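Local structure of NAD(P)H-FMN oxidoreductase (5LVA) at residues I60-P65 against P73-W78. The protein binds flavin mononucleotide and probably uses it to pass electrons from NAD(P)H to flavin or quinone acceptors. Sequence-based numbering, arbitrary orientation.
Sequences IVFQFP and PLLKKW. With FMN (flavin mononucleotide), chain C.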
loop_
_atom_site.group_PDB
_atom_site.type_symbol
_atom_site.label_atom_id
_atom_site.label_comp_id
_atom_site.label_asym_id
_atom_site.label_seq_id
_atom_site.Cartn_x
_atom_site.Cartn_y
_atom_site.Cartn_z
ATOM N N ILE A 60 7.918 3.391 -2.504
ATOM C CA ILE A 60 6.637 3.793 -1.944
ATOM C C ILE A 60 5.707 2.598 -1.766
ATOM O O ILE A 60 5.447 1.853 -2.706
ATOM C CB ILE A 60 5.962 4.828 -2.822
ATOM C CG1 ILE A 60 6.972 5.912 -3.167
ATOM C CG2 ILE A 60 4.761 5.414 -2.107
ATOM C CD1 ILE A 60 6.424 6.980 -4.003
ATOM N N VAL A 61 5.226 2.420 -0.541
ATOM C CA VAL A 61 4.394 1.283 -0.181
ATOM C C VAL A 61 2.994 1.729 0.168
ATOM O O VAL A 61 2.805 2.496 1.094
ATOM C CB VAL A 61 4.984 0.520 1.009
ATOM C CG1 VAL A 61 4.064 -0.587 1.437
ATOM C CG2 VAL A 61 6.354 -0.027 0.658
ATOM N N PHE A 62 2.012 1.253 -0.578
ATOM C CA PHE A 62 0.622 1.554 -0.275
ATOM C C PHE A 62 0.038 0.430 0.566
ATOM O O PHE A 62 -0.105 -0.693 0.093
ATOM C CB PHE A 62 -0.180 1.755 -1.558
ATOM C CG PHE A 62 0.327 2.876 -2.420
ATOM C CD1 PHE A 62 1.346 2.663 -3.335
ATOM C CD2 PHE A 62 -0.205 4.145 -2.307
ATOM C CE1 PHE A 62 1.818 3.700 -4.126
ATOM C CE2 PHE A 62 0.263 5.186 -3.085
ATOM C CZ PHE A 62 1.271 4.961 -4.002
ATOM N N GLN A 63 -0.265 0.731 1.827
ATOM C CA GLN A 63 -0.783 -0.261 2.754
ATOM C C GLN A 63 -2.242 0.009 3.052
ATOM O O GLN A 63 -2.595 1.100 3.465
ATOM C CB GLN A 63 0.025 -0.270 4.045
ATOM C CG GLN A 63 -0.391 -1.351 5.018
ATOM C CD GLN A 63 0.357 -1.303 6.339
ATOM O OE1 GLN A 63 1.485 -0.833 6.422
ATOM N NE2 GLN A 63 -0.274 -1.810 7.378
ATOM N N PHE A 64 -3.093 -0.987 2.843
ATOM C CA PHE A 64 -4.515 -0.805 3.067
ATOM C C PHE A 64 -5.212 -2.132 3.222
ATOM O O PHE A 64 -4.662 -3.154 2.864
ATOM C CB PHE A 64 -5.146 -0.003 1.920
ATOM C CG PHE A 64 -4.896 -0.570 0.537
ATOM C CD1 PHE A 64 -3.785 -0.186 -0.194
ATOM C CD2 PHE A 64 -5.796 -1.453 -0.043
ATOM C CE1 PHE A 64 -3.574 -0.681 -1.445
ATOM C CE2 PHE A 64 -5.586 -1.949 -1.293
ATOM C CZ PHE A 64 -4.474 -1.569 -1.999
ATOM N N PRO A 65 -6.414 -2.130 3.806
ATOM C CA PRO A 65 -7.207 -3.352 3.754
ATOM C C PRO A 65 -7.921 -3.452 2.419
ATOM O O PRO A 65 -8.271 -2.425 1.843
ATOM C CB PRO A 65 -8.204 -3.173 4.895
ATOM C CG PRO A 65 -8.390 -1.714 4.975
ATOM C CD PRO A 65 -7.029 -1.126 4.693
ATOM N N PRO A 73 -11.428 4.615 0.055
ATOM C CA PRO A 73 -11.501 5.692 -0.933
ATOM C C PRO A 73 -10.455 6.803 -0.805
ATOM O O PRO A 73 -10.255 7.536 -1.765
ATOM C CB PRO A 73 -12.919 6.256 -0.740
ATOM C CG PRO A 73 -13.480 5.607 0.416
ATOM C CD PRO A 73 -12.702 4.411 0.761
ATOM N N LEU A 74 -9.777 6.932 0.323
ATOM C CA LEU A 74 -8.814 8.020 0.469
ATOM C C LEU A 74 -7.582 7.792 -0.410
ATOM O O LEU A 74 -6.956 8.740 -0.880
ATOM C CB LEU A 74 -8.403 8.185 1.928
ATOM C CG LEU A 74 -7.423 9.329 2.178
ATOM C CD1 LEU A 74 -7.963 10.634 1.624
ATOM C CD2 LEU A 74 -7.067 9.444 3.637
ATOM N N LEU A 75 -7.248 6.532 -0.645
ATOM C CA LEU A 75 -6.165 6.207 -1.561
ATOM C C LEU A 75 -6.529 6.577 -2.993
ATOM O O LEU A 75 -5.720 7.163 -3.701
ATOM C CB LEU A 75 -5.795 4.731 -1.468
ATOM C CG LEU A 75 -4.794 4.222 -2.515
ATOM C CD1 LEU A 75 -3.566 5.103 -2.600
ATOM C CD2 LEU A 75 -4.391 2.801 -2.211
ATOM N N LYS A 76 -7.749 6.262 -3.409
ATOM C CA LYS A 76 -8.217 6.649 -4.739
ATOM C C LYS A 76 -8.140 8.162 -4.947
ATOM O O LYS A 76 -7.686 8.631 -5.991
ATOM C CB LYS A 76 -9.653 6.178 -4.973
ATOM C CG LYS A 76 -10.041 6.239 -6.438
ATOM C CD LYS A 76 -8.977 5.548 -7.268
ATOM C CE LYS A 76 -9.040 5.906 -8.724
ATOM N NZ LYS A 76 -8.683 7.289 -9.075
ATOM N N LYS A 77 -8.591 8.911 -3.942
ATOM C CA LYS A 77 -8.482 10.362 -3.931
ATOM C C LYS A 77 -7.031 10.832 -3.923
ATOM O O LYS A 77 -6.684 11.814 -4.571
ATOM C CB LYS A 77 -9.213 10.928 -2.720
ATOM C CG LYS A 77 -9.318 12.422 -2.709
ATOM C CD LYS A 77 -10.131 12.874 -1.529
ATOM C CE LYS A 77 -11.592 12.613 -1.745
ATOM N NZ LYS A 77 -12.390 13.166 -0.611
ATOM N N TRP A 78 -6.187 10.117 -3.190
ATOM C CA TRP A 78 -4.760 10.397 -3.189
ATOM C C TRP A 78 -4.144 10.283 -4.582
ATOM O O TRP A 78 -3.396 11.158 -5.001
ATOM C CB TRP A 78 -4.038 9.459 -2.233
ATOM C CG TRP A 78 -2.625 9.832 -1.958
ATOM C CD1 TRP A 78 -2.164 10.534 -0.886
ATOM C CD2 TRP A 78 -1.478 9.513 -2.755
ATOM N NE1 TRP A 78 -0.807 10.680 -0.970
ATOM C CE2 TRP A 78 -0.360 10.059 -2.106
ATOM C CE3 TRP A 78 -1.288 8.817 -3.952
ATOM C CZ2 TRP A 78 0.931 9.932 -2.612
ATOM C CZ3 TRP A 78 -0.007 8.700 -4.455
ATOM C CH2 TRP A 78 1.084 9.249 -3.783
HETATM N N1 FMN C . -12.063 -8.938 2.340
HETATM C C2 FMN C . -11.815 -9.589 1.147
HETATM O O2 FMN C . -11.157 -10.623 1.130
HETATM N N3 FMN C . -12.289 -9.086 -0.039
HETATM C C4 FMN C . -13.027 -7.937 -0.057
HETATM O O4 FMN C . -13.424 -7.522 -1.139
HETATM C C4A FMN C . -13.290 -7.273 1.145
HETATM N N5 FMN C . -14.026 -6.115 1.156
HETATM C C5A FMN C . -14.287 -5.455 2.333
HETATM C C6 FMN C . -15.031 -4.285 2.306
HETATM C C7 FMN C . -15.302 -3.585 3.462
HETATM C C7M FMN C . -16.111 -2.319 3.392
HETATM C C8 FMN C . -14.820 -4.082 4.675
HETATM C C8M FMN C . -15.085 -3.357 5.960
HETATM C C9 FMN C . -14.077 -5.256 4.699
HETATM C C9A FMN C . -13.796 -5.944 3.531
HETATM N N10 FMN C . -13.058 -7.121 3.539
HETATM C C10 FMN C . -12.804 -7.777 2.345
HETATM C "C1'" FMN C . -12.482 -7.651 4.823
HETATM C "C2'" FMN C . -11.166 -6.848 4.985
HETATM O "O2'" FMN C . -10.291 -7.056 3.881
HETATM C "C3'" FMN C . -10.435 -7.004 6.330
HETATM O "O3'" FMN C . -11.311 -6.465 7.288
HETATM C "C4'" FMN C . -9.095 -6.244 6.323
HETATM O "O4'" FMN C . -8.329 -6.710 5.256
HETATM C "C5'" FMN C . -8.151 -6.345 7.515
HETATM O "O5'" FMN C . -8.628 -5.551 8.568
HETATM P P FMN C . -7.800 -4.569 9.539
HETATM O O1P FMN C . -8.688 -3.381 9.603
HETATM O O2P FMN C . -7.630 -5.248 10.856
HETATM O O3P FMN C . -6.471 -4.091 9.075
#
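Leu75 reaches both Phe62 and Phe64, and Trp78, a turn later, meets Phe62, where helix 73-82 packs against strand 59-65, the first strand and the helix of a beta-alpha-beta unit in the flavodoxin-like fold. Segments 60-65 and 73-78 run at 150° to one another, roughly antiparallel, with axes 10.2 Å apart at closest approach. Leu75 swings CG anti to its N (chi1 172°), which carries the branch toward the strand, where the two methyls part: CD1 meets Phe62 CD2 at 3.5 Å, while CD2 lies 3.7 Å from both CD1 and CE1 of Phe64. Phe64 also meets the ring of Phe131, and the strand continues past it to Pro65, whose CB touches C4' of the FMN ribityl chain. One turn further along the helix, Trp78 offers a face of its indole to the edge of Phe62 in an offset edge-to-face pair, with planes at 76° and the six-membered rings' centroids 5.5 Å apart. Replacing Phe62, for instance by an alanine, is likely to open a gap between strand and helix, leaving Leu75 CD1 and the indole face without their aromatic partner. The indole N-H side is held by Glu50, to whose OE1 NE1 is hydrogen-bonded, while CZ3 of Trp78 sits 3.8 Å from Phe62 CE2.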